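Local structure of glycerate dehydrogenase related protein (Thermoplasma acidophilum, 3GVX) at residues A86-A89 with F90-L94; G79-S82 with I83-E87; K224-S227 with D228-Y231; G134-V137 with A138-A141. The protein probably reduces glyoxylate or hydroxypyruvate with NAD(P)H and belongs to the D-isomer specific 2-hydroxyacid dehydrogenases. One frame throughout, in Å; residues are numbered along the deposited sequence.

Interaction 1 (A86-A89 with F90-L94). With K (potassium ion), chain D.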
loop_
_atom_site.group_PDB
_atom_site.type_symbol
_atom_site.label_atom_id
_atom_site.label_comp_id
_atom_site.label_asym_id
_atom_site.label_seq_id
_atom_site.Cartn_x
_atom_site.Cartn_y
_atom_site.Cartn_z
ATOM N N ALA B 86 2.213 -9.648 2.288
ATOM C CA ALA B 86 2.488 -8.573 1.348
ATOM C C ALA B 86 2.024 -7.241 1.942
ATOM O O ALA B 86 2.698 -6.224 1.792
ATOM C CB ALA B 86 1.798 -8.836 0.014
ATOM N N GLU B 87 0.882 -7.265 2.628
ATOM C CA GLU B 87 0.341 -6.062 3.269
ATOM C C GLU B 87 1.240 -5.580 4.391
ATOM O O GLU B 87 1.404 -4.383 4.597
ATOM C CB GLU B 87 -1.051 -6.310 3.840
ATOM C CG GLU B 87 -2.187 -6.286 2.852
ATOM C CD GLU B 87 -3.543 -6.385 3.548
ATOM O OE1 GLU B 87 -3.632 -6.019 4.734
ATOM O OE2 GLU B 87 -4.526 -6.824 2.927
ATOM N N HIS B 88 1.827 -6.523 5.118
ATOM C CA HIS B 88 2.706 -6.153 6.214
ATOM C C HIS B 88 4.001 -5.573 5.685
ATOM O O HIS B 88 4.588 -4.693 6.305
ATOM C CB HIS B 88 3.040 -7.348 7.107
ATOM C CG HIS B 88 3.729 -6.960 8.368
ATOM N ND1 HIS B 88 3.048 -6.550 9.488
ATOM C CD2 HIS B 88 5.046 -6.842 8.670
ATOM C CE1 HIS B 88 3.908 -6.195 10.425
ATOM N NE2 HIS B 88 5.128 -6.363 9.951
ATOM N N ALA B 89 4.445 -6.076 4.536
ATOM C CA ALA B 89 5.668 -5.598 3.914
ATOM C C ALA B 89 5.491 -4.167 3.419
ATOM O O ALA B 89 6.374 -3.332 3.575
ATOM C CB ALA B 89 6.083 -6.525 2.770
ATOM N N PHE B 90 4.344 -3.861 2.837
ATOM C CA PHE B 90 4.153 -2.503 2.377
ATOM C C PHE B 90 3.988 -1.554 3.564
ATOM O O PHE B 90 4.369 -0.390 3.481
ATOM C CB PHE B 90 2.999 -2.420 1.371
ATOM C CG PHE B 90 3.451 -2.578 -0.063
ATOM C CD1 PHE B 90 3.878 -1.483 -0.800
ATOM C CD2 PHE B 90 3.556 -3.829 -0.639
ATOM C CE1 PHE B 90 4.414 -1.641 -2.083
ATOM C CE2 PHE B 90 4.091 -3.990 -1.916
ATOM C CZ PHE B 90 4.522 -2.898 -2.634
ATOM N N ALA B 91 3.490 -2.076 4.682
ATOM C CA ALA B 91 3.311 -1.268 5.881
ATOM C C ALA B 91 4.667 -0.812 6.434
ATOM O O ALA B 91 4.824 0.342 6.840
ATOM C CB ALA B 91 2.529 -2.049 6.941
ATOM N N LEU B 92 5.649 -1.712 6.426
ATOM C CA LEU B 92 6.997 -1.373 6.900
ATOM C C LEU B 92 7.644 -0.408 5.935
ATOM O O LEU B 92 8.246 0.595 6.305
ATOM C CB LEU B 92 7.859 -2.623 6.988
ATOM C CG LEU B 92 7.410 -3.522 8.121
ATOM C CD1 LEU B 92 8.017 -4.909 7.955
ATOM C CD2 LEU B 92 7.773 -2.842 9.440
ATOM N N LEU B 93 7.513 -0.772 4.672
ATOM C CA LEU B 93 8.038 -0.020 3.552
ATOM C C LEU B 93 7.610 1.445 3.599
ATOM O O LEU B 93 8.445 2.347 3.543
ATOM C CB LEU B 93 7.548 -0.661 2.267
ATOM C CG LEU B 93 8.591 -0.730 1.158
ATOM C CD1 LEU B 93 8.192 -1.845 0.198
ATOM C CD2 LEU B 93 8.745 0.627 0.481
ATOM N N LEU B 94 6.303 1.665 3.708
ATOM C CA LEU B 94 5.747 3.015 3.766
ATOM C C LEU B 94 6.024 3.736 5.089
ATOM O O LEU B 94 6.112 4.952 5.120
ATOM C CB LEU B 94 4.242 2.973 3.477
ATOM C CG LEU B 94 3.904 2.591 2.036
ATOM C CD1 LEU B 94 2.428 2.228 1.932
ATOM C CD2 LEU B 94 4.274 3.739 1.107
HETATM K K K D . 0.864 -8.133 9.599
HETATM O O HOH W 1 -0.563 -7.894 7.475
#
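Ala86 and Phe90, Glu87 and Ala91, His88 and Leu92, and Ala89 and Leu93 are joined in turn by i to i+4 backbone hydrogen bonds, so the two segments form one unbroken run of alpha helix. The straightest is Leu93 N to Ala89 O, 3.0 Å at 162°; Ala91 N to Glu87 O bends to 141°. On one side of the helix, His88 swings its ring out with CG anti to the backbone N (chi1 -169°), which brings ring atom CD2 to 3.6 Å from Leu92 CD1. ND1 points elsewhere and binds a potassium ion at 2.7 Å. That ion also takes a water, Val256 O and Ala257 O of the same chain, and Thr117 OG1 of the second subunit, so helix 79-97 meets the dimer interface here. The far ring nitrogen, His88 NE2, is hydrogen-bonded to Ser253 OG; with both nitrogens engaged, the rotation of the imidazole is fixed. Phe90 leaves from another side of the helix and sets its ring edge against the preceding turn, with CD2 3.5 Å from Ala86 O in the ring plane. Its ring also meets that of Phe144, the two planes nearly parallel.

Interaction 2 (G79-S82 with I83-E87)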
loop_
_atom_site.group_PDB
_atom_site.type_symbol
_atom_site.label_atom_id
_atom_site.label_comp_id
_atom_site.label_asym_id
_atom_site.label_seq_id
_atom_site.Cartn_x
_atom_site.Cartn_y
_atom_site.Cartn_z
ATOM N N GLY B 79 -3.758 -18.625 0.177
ATOM C CA GLY B 79 -3.762 -17.238 -0.241
ATOM C C GLY B 79 -3.745 -16.172 0.839
ATOM O O GLY B 79 -3.052 -15.171 0.681
ATOM N N ALA B 80 -4.488 -16.384 1.928
ATOM C CA ALA B 80 -4.582 -15.414 3.024
ATOM C C ALA B 80 -3.227 -15.063 3.612
ATOM O O ALA B 80 -2.946 -13.916 3.952
ATOM C CB ALA B 80 -5.507 -15.940 4.125
ATOM N N TYR B 81 -2.368 -16.060 3.692
ATOM C CA TYR B 81 -1.049 -15.853 4.243
ATOM C C TYR B 81 -0.178 -14.902 3.426
ATOM O O TYR B 81 0.382 -13.970 3.980
ATOM C CB TYR B 81 -0.349 -17.193 4.432
ATOM C CG TYR B 81 1.001 -17.063 5.065
ATOM C CD1 TYR B 81 1.139 -16.902 6.438
ATOM C CD2 TYR B 81 2.149 -17.073 4.285
ATOM C CE1 TYR B 81 2.400 -16.765 7.027
ATOM C CE2 TYR B 81 3.421 -16.936 4.855
ATOM C CZ TYR B 81 3.537 -16.781 6.227
ATOM O OH TYR B 81 4.781 -16.680 6.798
ATOM N N SER B 82 -0.045 -15.135 2.125
ATOM C CA SER B 82 0.764 -14.242 1.310
ATOM C C SER B 82 0.109 -12.854 1.210
ATOM O O SER B 82 0.801 -11.843 1.172
ATOM C CB SER B 82 1.048 -14.841 -0.085
ATOM O OG SER B 82 0.011 -15.683 -0.526
ATOM N N ILE B 83 -1.220 -12.810 1.175
ATOM C CA ILE B 83 -1.949 -11.544 1.128
ATOM C C ILE B 83 -1.556 -10.724 2.353
ATOM O O ILE B 83 -1.167 -9.560 2.258
ATOM C CB ILE B 83 -3.478 -11.777 1.159
ATOM C CG1 ILE B 83 -3.945 -12.231 -0.222
ATOM C CG2 ILE B 83 -4.201 -10.530 1.682
ATOM C CD1 ILE B 83 -5.390 -12.657 -0.280
ATOM N N SER B 84 -1.658 -11.367 3.509
ATOM C CA SER B 84 -1.325 -10.753 4.780
ATOM C C SER B 84 0.122 -10.327 4.823
ATOM O O SER B 84 0.419 -9.233 5.256
ATOM C CB SER B 84 -1.609 -11.725 5.915
ATOM O OG SER B 84 -1.331 -11.147 7.169
ATOM N N VAL B 85 1.026 -11.189 4.374
ATOM C CA VAL B 85 2.445 -10.851 4.406
ATOM C C VAL B 85 2.815 -9.691 3.476
ATOM O O VAL B 85 3.638 -8.847 3.835
ATOM C CB VAL B 85 3.352 -12.081 4.074
ATOM C CG1 VAL B 85 4.813 -11.647 4.020
ATOM C CG2 VAL B 85 3.157 -13.174 5.119
ATOM N N ALA B 86 2.213 -9.648 2.288
ATOM C CA ALA B 86 2.488 -8.573 1.348
ATOM C C ALA B 86 2.024 -7.241 1.942
ATOM O O ALA B 86 2.698 -6.224 1.792
ATOM C CB ALA B 86 1.798 -8.836 0.014
ATOM N N GLU B 87 0.882 -7.265 2.628
ATOM C CA GLU B 87 0.341 -6.062 3.269
ATOM C C GLU B 87 1.240 -5.580 4.391
ATOM O O GLU B 87 1.404 -4.383 4.597
ATOM C CB GLU B 87 -1.051 -6.310 3.840
ATOM C CG GLU B 87 -2.187 -6.286 2.852
ATOM C CD GLU B 87 -3.543 -6.385 3.548
ATOM O OE1 GLU B 87 -3.632 -6.019 4.734
ATOM O OE2 GLU B 87 -4.526 -6.824 2.927
#
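Tyr81 turns one face of its phenol ring to Val85, one helical turn further on. The methyl Val85 CG2 sits over that face, 3.9 Å from the ring centroid and 17° off the ring normal, a CH-pi contact displaced toward the rim, where CE2 and CZ are its nearest ring atoms. The tyrosine reaches this place because its CG lies anti to the backbone N (chi1 -177°), while Val85 CG2, anti to its own carbonyl carbon, is the branch that faces back along the helix. The same methyl also lies 3.1 Å from Tyr81 O, the carbonyl that accepts Val85 N, so valine touches both the ring and the backbone of its partner. The Tyr81 ring further meets the ring of His290, a residue of the C-terminal histidine tag, with the planes about 50° apart.

Beneath these side chains runs the first part of helix 79-97. Ile83 N bonds to Gly79 O at 3.0 Å, and Ile83 CG1 packs on that carbonyl too, 3.2 Å from Gly79 O. Ser82 OG adds a weak hydrogen bond to the same oxygen, at 3.3 Å. Ser84 N is held by Ala80 O, whereas its hydroxyl OG is hydrogen-bonded to Ala257 O, one of the potassium ligands. Around this part of the helix, Ala80 packs on Ile267 and Leu271 of helix 266-279, Val85 touches Ile133 and Ile83 touches Arg136 of helix 132-143, and Ile83 also reaches Tyr121 of the second subunit.

Interaction 3 (K224-S227 with D228-Y231)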
loop_
_atom_site.group_PDB
_atom_site.type_symbol
_atom_site.label_atom_id
_atom_site.label_comp_id
_atom_site.label_asym_id
_atom_site.label_seq_id
_atom_site.Cartn_x
_atom_site.Cartn_y
_atom_site.Cartn_z
ATOM N N LYS B 224 26.029 0.233 10.169
ATOM C CA LYS B 224 26.861 1.245 10.809
ATOM C C LYS B 224 27.660 1.990 9.753
ATOM O O LYS B 224 27.772 3.207 9.781
ATOM C CB LYS B 224 27.820 0.587 11.805
ATOM C CG LYS B 224 27.155 0.009 13.027
ATOM C CD LYS B 224 27.065 1.054 14.121
ATOM C CE LYS B 224 26.064 0.639 15.177
ATOM N NZ LYS B 224 25.948 1.707 16.198
ATOM N N GLU B 225 28.221 1.243 8.819
ATOM C CA GLU B 225 29.020 1.830 7.751
ATOM C C GLU B 225 28.174 2.681 6.882
ATOM O O GLU B 225 28.383 3.874 6.690
ATOM C CB GLU B 225 29.548 0.762 6.829
ATOM C CG GLU B 225 30.616 -0.094 7.339
ATOM C CD GLU B 225 31.009 -1.077 6.269
ATOM O OE1 GLU B 225 30.815 -0.732 5.078
ATOM O OE2 GLU B 225 31.501 -2.177 6.606
ATOM N N ARG B 226 27.234 1.961 6.305
ATOM C CA ARG B 226 26.263 2.472 5.385
ATOM C C ARG B 226 24.973 2.951 6.069
ATOM O O ARG B 226 23.915 2.340 5.920
ATOM C CB ARG B 226 25.927 1.378 4.395
ATOM C CG ARG B 226 25.083 1.905 3.339
ATOM C CD ARG B 226 25.919 2.897 2.604
ATOM N NE ARG B 226 26.301 2.269 1.370
ATOM C CZ ARG B 226 25.476 2.178 0.346
ATOM N NH1 ARG B 226 24.263 2.706 0.442
ATOM N NH2 ARG B 226 25.832 1.509 -0.735
ATOM N N SER B 227 25.063 4.058 6.798
ATOM C CA SER B 227 23.932 4.622 7.532
ATOM C C SER B 227 22.705 5.107 6.746
ATOM O O SER B 227 21.711 5.495 7.359
ATOM C CB SER B 227 24.414 5.777 8.421
ATOM O OG SER B 227 24.730 6.925 7.660
ATOM N N ASP B 228 22.765 5.116 5.416
ATOM C CA ASP B 228 21.624 5.554 4.594
ATOM C C ASP B 228 20.718 4.358 4.328
ATOM O O ASP B 228 19.564 4.505 3.937
ATOM C CB ASP B 228 22.118 6.108 3.265
ATOM C CG ASP B 228 23.050 5.143 2.565
ATOM O OD1 ASP B 228 24.049 4.743 3.193
ATOM O OD2 ASP B 228 22.787 4.770 1.407
ATOM N N VAL B 229 21.262 3.168 4.543
ATOM C CA VAL B 229 20.524 1.938 4.322
ATOM C C VAL B 229 19.709 1.545 5.537
ATOM O O VAL B 229 20.173 1.631 6.674
ATOM C CB VAL B 229 21.478 0.777 3.948
ATOM C CG1 VAL B 229 20.692 -0.528 3.809
ATOM C CG2 VAL B 229 22.211 1.111 2.652
ATOM N N TRP B 230 18.475 1.135 5.289
ATOM C CA TRP B 230 17.607 0.720 6.366
ATOM C C TRP B 230 17.274 -0.732 6.221
ATOM O O TRP B 230 17.281 -1.287 5.127
ATOM C CB TRP B 230 16.327 1.561 6.410
ATOM C CG TRP B 230 16.529 2.851 7.100
ATOM C CD1 TRP B 230 17.403 3.832 6.743
ATOM C CD2 TRP B 230 15.880 3.307 8.296
ATOM N NE1 TRP B 230 17.340 4.872 7.632
ATOM C CE2 TRP B 230 16.409 4.582 8.590
ATOM C CE3 TRP B 230 14.896 2.772 9.135
ATOM C CZ2 TRP B 230 15.994 5.329 9.703
ATOM C CZ3 TRP B 230 14.479 3.518 10.238
ATOM C CH2 TRP B 230 15.025 4.785 10.506
ATOM N N TYR B 231 16.980 -1.348 7.348
ATOM C CA TYR B 231 16.633 -2.742 7.360
ATOM C C TYR B 231 15.324 -2.872 8.096
ATOM O O TYR B 231 15.251 -2.621 9.290
ATOM C CB TYR B 231 17.727 -3.542 8.068
ATOM C CG TYR B 231 17.469 -5.029 8.101
ATOM C CD1 TYR B 231 17.311 -5.752 6.925
ATOM C CD2 TYR B 231 17.408 -5.717 9.307
ATOM C CE1 TYR B 231 17.083 -7.127 6.950
ATOM C CE2 TYR B 231 17.188 -7.099 9.353
ATOM C CZ TYR B 231 17.033 -7.799 8.170
ATOM O OH TYR B 231 16.846 -9.159 8.204
HETATM O O HOH W 2 19.219 6.952 7.573
#
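Arg226 folds its side chain over the bend that takes the chain from helix 216-225 into strand 230-233, meeting Asp228 and Val229. This is a type I beta turn from Arg226 to Val229, closing the helix-to-strand half of a beta-alpha-beta unit in the Rossmann-like sheet. The turn is tied by Val229 N to Arg226 O, 3.1 Å, with the donor well above the carbonyl plane.

From CB the arginine heads out with CG anti to the backbone N (chi1 -172°). CB itself lies 4.1 Å from Val229 CG2, a loose approach. The chain then bends at chi2 and again at chi3; from CG to CD, beside Val229 and the carboxylate of Asp228, the modelled atoms are too crowded to support detail. At the tip, NH1 forms a salt bridge to Asp228 OD2 at 2.7 Å whose hydrogen bond is weak, the N-H pointing poorly at the oxygen (126°). The guanidinium and carboxylate planes are only 11° apart, so the two charged groups lie nearly coplanar. Asp228 OD2 has a second hold on Asn202 N, and Arg226 NH2 is hydrogen-bonded to Ala199 O; both partners lie in the segment leading to strand 204-207, so the pair fastens the turn to it.

Further on, Trp230 stacks its ring on that of His96. Its indole is also bridged back to the turn: a water accepts from Trp230 NE1 at 2.8 Å and donates to Ser227 O at 2.9 Å.

Interaction 4 (G134-V137 with A138-A141)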
loop_
_atom_site.group_PDB
_atom_site.type_symbol
_atom_site.label_atom_id
_atom_site.label_comp_id
_atom_site.label_asym_id
_atom_site.label_seq_id
_atom_site.Cartn_x
_atom_site.Cartn_y
_atom_site.Cartn_z
ATOM N N GLY B 134 6.161 -13.160 -2.936
ATOM C CA GLY B 134 6.748 -12.304 -3.943
ATOM C C GLY B 134 5.765 -11.922 -5.030
ATOM O O GLY B 134 5.818 -10.807 -5.545
ATOM N N ARG B 135 4.865 -12.834 -5.382
ATOM C CA ARG B 135 3.875 -12.551 -6.413
ATOM C C ARG B 135 2.848 -11.546 -5.946
ATOM O O ARG B 135 2.473 -10.652 -6.682
ATOM C CB ARG B 135 3.199 -13.845 -6.870
ATOM C CG ARG B 135 4.157 -14.758 -7.628
ATOM C CD ARG B 135 3.668 -16.190 -7.796
ATOM N NE ARG B 135 4.788 -17.036 -8.200
ATOM C CZ ARG B 135 5.113 -17.338 -9.451
ATOM N NH1 ARG B 135 4.394 -16.884 -10.459
ATOM N NH2 ARG B 135 6.196 -18.065 -9.688
ATOM N N ARG B 136 2.410 -11.704 -4.708
ATOM C CA ARG B 136 1.438 -10.809 -4.113
ATOM C C ARG B 136 2.050 -9.430 -3.892
ATOM O O ARG B 136 1.400 -8.423 -4.087
ATOM C CB ARG B 136 0.935 -11.383 -2.791
ATOM C CG ARG B 136 -0.169 -10.577 -2.157
ATOM C CD ARG B 136 -1.375 -10.416 -3.073
ATOM N NE ARG B 136 -2.388 -9.572 -2.447
ATOM C CZ ARG B 136 -3.582 -9.284 -2.951
ATOM N NH1 ARG B 136 -3.951 -9.773 -4.123
ATOM N NH2 ARG B 136 -4.405 -8.503 -2.260
ATOM N N VAL B 137 3.310 -9.413 -3.478
ATOM C CA VAL B 137 4.047 -8.181 -3.242
ATOM C C VAL B 137 4.156 -7.416 -4.552
ATOM O O VAL B 137 3.929 -6.208 -4.587
ATOM C CB VAL B 137 5.479 -8.471 -2.648
ATOM C CG1 VAL B 137 6.424 -7.299 -2.917
ATOM C CG2 VAL B 137 5.376 -8.742 -1.139
ATOM N N ALA B 138 4.476 -8.142 -5.623
ATOM C CA ALA B 138 4.609 -7.570 -6.961
ATOM C C ALA B 138 3.290 -7.031 -7.529
ATOM O O ALA B 138 3.290 -6.088 -8.313
ATOM C CB ALA B 138 5.213 -8.602 -7.911
ATOM N N HIS B 139 2.175 -7.630 -7.121
ATOM C CA HIS B 139 0.851 -7.189 -7.565
ATOM C C HIS B 139 0.591 -5.823 -6.943
ATOM O O HIS B 139 0.118 -4.917 -7.612
ATOM C CB HIS B 139 -0.223 -8.216 -7.154
ATOM C CG HIS B 139 -1.590 -7.643 -6.949
ATOM N ND1 HIS B 139 -2.502 -7.476 -7.968
ATOM C CD2 HIS B 139 -2.212 -7.229 -5.820
ATOM C CE1 HIS B 139 -3.626 -6.987 -7.474
ATOM N NE2 HIS B 139 -3.478 -6.827 -6.173
ATOM N N LEU B 140 0.934 -5.675 -5.668
ATOM C CA LEU B 140 0.766 -4.396 -4.980
ATOM C C LEU B 140 1.749 -3.357 -5.536
ATOM O O LEU B 140 1.389 -2.204 -5.755
ATOM C CB LEU B 140 0.973 -4.555 -3.472
ATOM C CG LEU B 140 -0.016 -5.440 -2.710
ATOM C CD1 LEU B 140 0.410 -5.477 -1.241
ATOM C CD2 LEU B 140 -1.449 -4.913 -2.881
ATOM N N ALA B 141 2.985 -3.783 -5.784
ATOM C CA ALA B 141 4.007 -2.894 -6.325
ATOM C C ALA B 141 3.616 -2.301 -7.677
ATOM O O ALA B 141 3.844 -1.121 -7.920
ATOM C CB ALA B 141 5.350 -3.624 -6.416
#
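Arg136 and His139 project from helix 132-143 side by side and in the same direction, with His139 CD2 over one face of the guanidinium. The helix links strand 124-128 to strand 147-151 in a beta-alpha-beta unit, and Gly134 would be the last glycine of a Rossmann-type GxGxxG pattern, consistent with the NAD-binding domain. The two flat groups are 19° from parallel. His139 CD2 stands 3.5 Å above the guanidinium plane, displaced toward its rim; NH1 is the arginine atom nearest to it, also at 3.5 Å. Arginine gets there by sending CG anti to the backbone N (chi1 -175°) and then kinking at chi2, 57°, before the chain runs on extended. On the histidine, NE2 lies 3.6 Å from Arg136 NH1 and is hydrogen-bonded to Ala143 O of the second subunit, a bond that would limit rotation of the ring. Val137 packs on Leu125 and Ile127 of strand 124-128, and Arg136, Val137 and Leu140 also touch helix 79-97. Underneath, Leu140 N bonds to Arg136 O and Ala141 N to Val137 O. His139 N is bonded to Arg135 O at 3.1 Å and makes a second, weak bond to Arg136 O at 3.2 Å.

Interactions 1 and 2 are overlapping runs of helix 79-97, sharing Ala86 and Glu87; interaction 4 lies on helix 132-143, which packs against both. Ala86 CB meets Arg136 CG at 3.4 Å, and Phe90 CE2 reaches Leu140 CB at 3.5 Å. All three are buried and touch the second subunit. Helical backbone bonds carry them; a ring face is used in interaction 2 and a guanidinium face in interaction 4, while interaction 1 adds a potassium site. Interaction 3 is the surface case: its nearest atoms are about 7 Å from interaction 1, no second subunit reaches it, and a beta-turn bond, a salt bridge of weak geometry and a bridging water do the work. Interactions 3 and 4 belong to different beta-alpha-beta units of one parallel sheet.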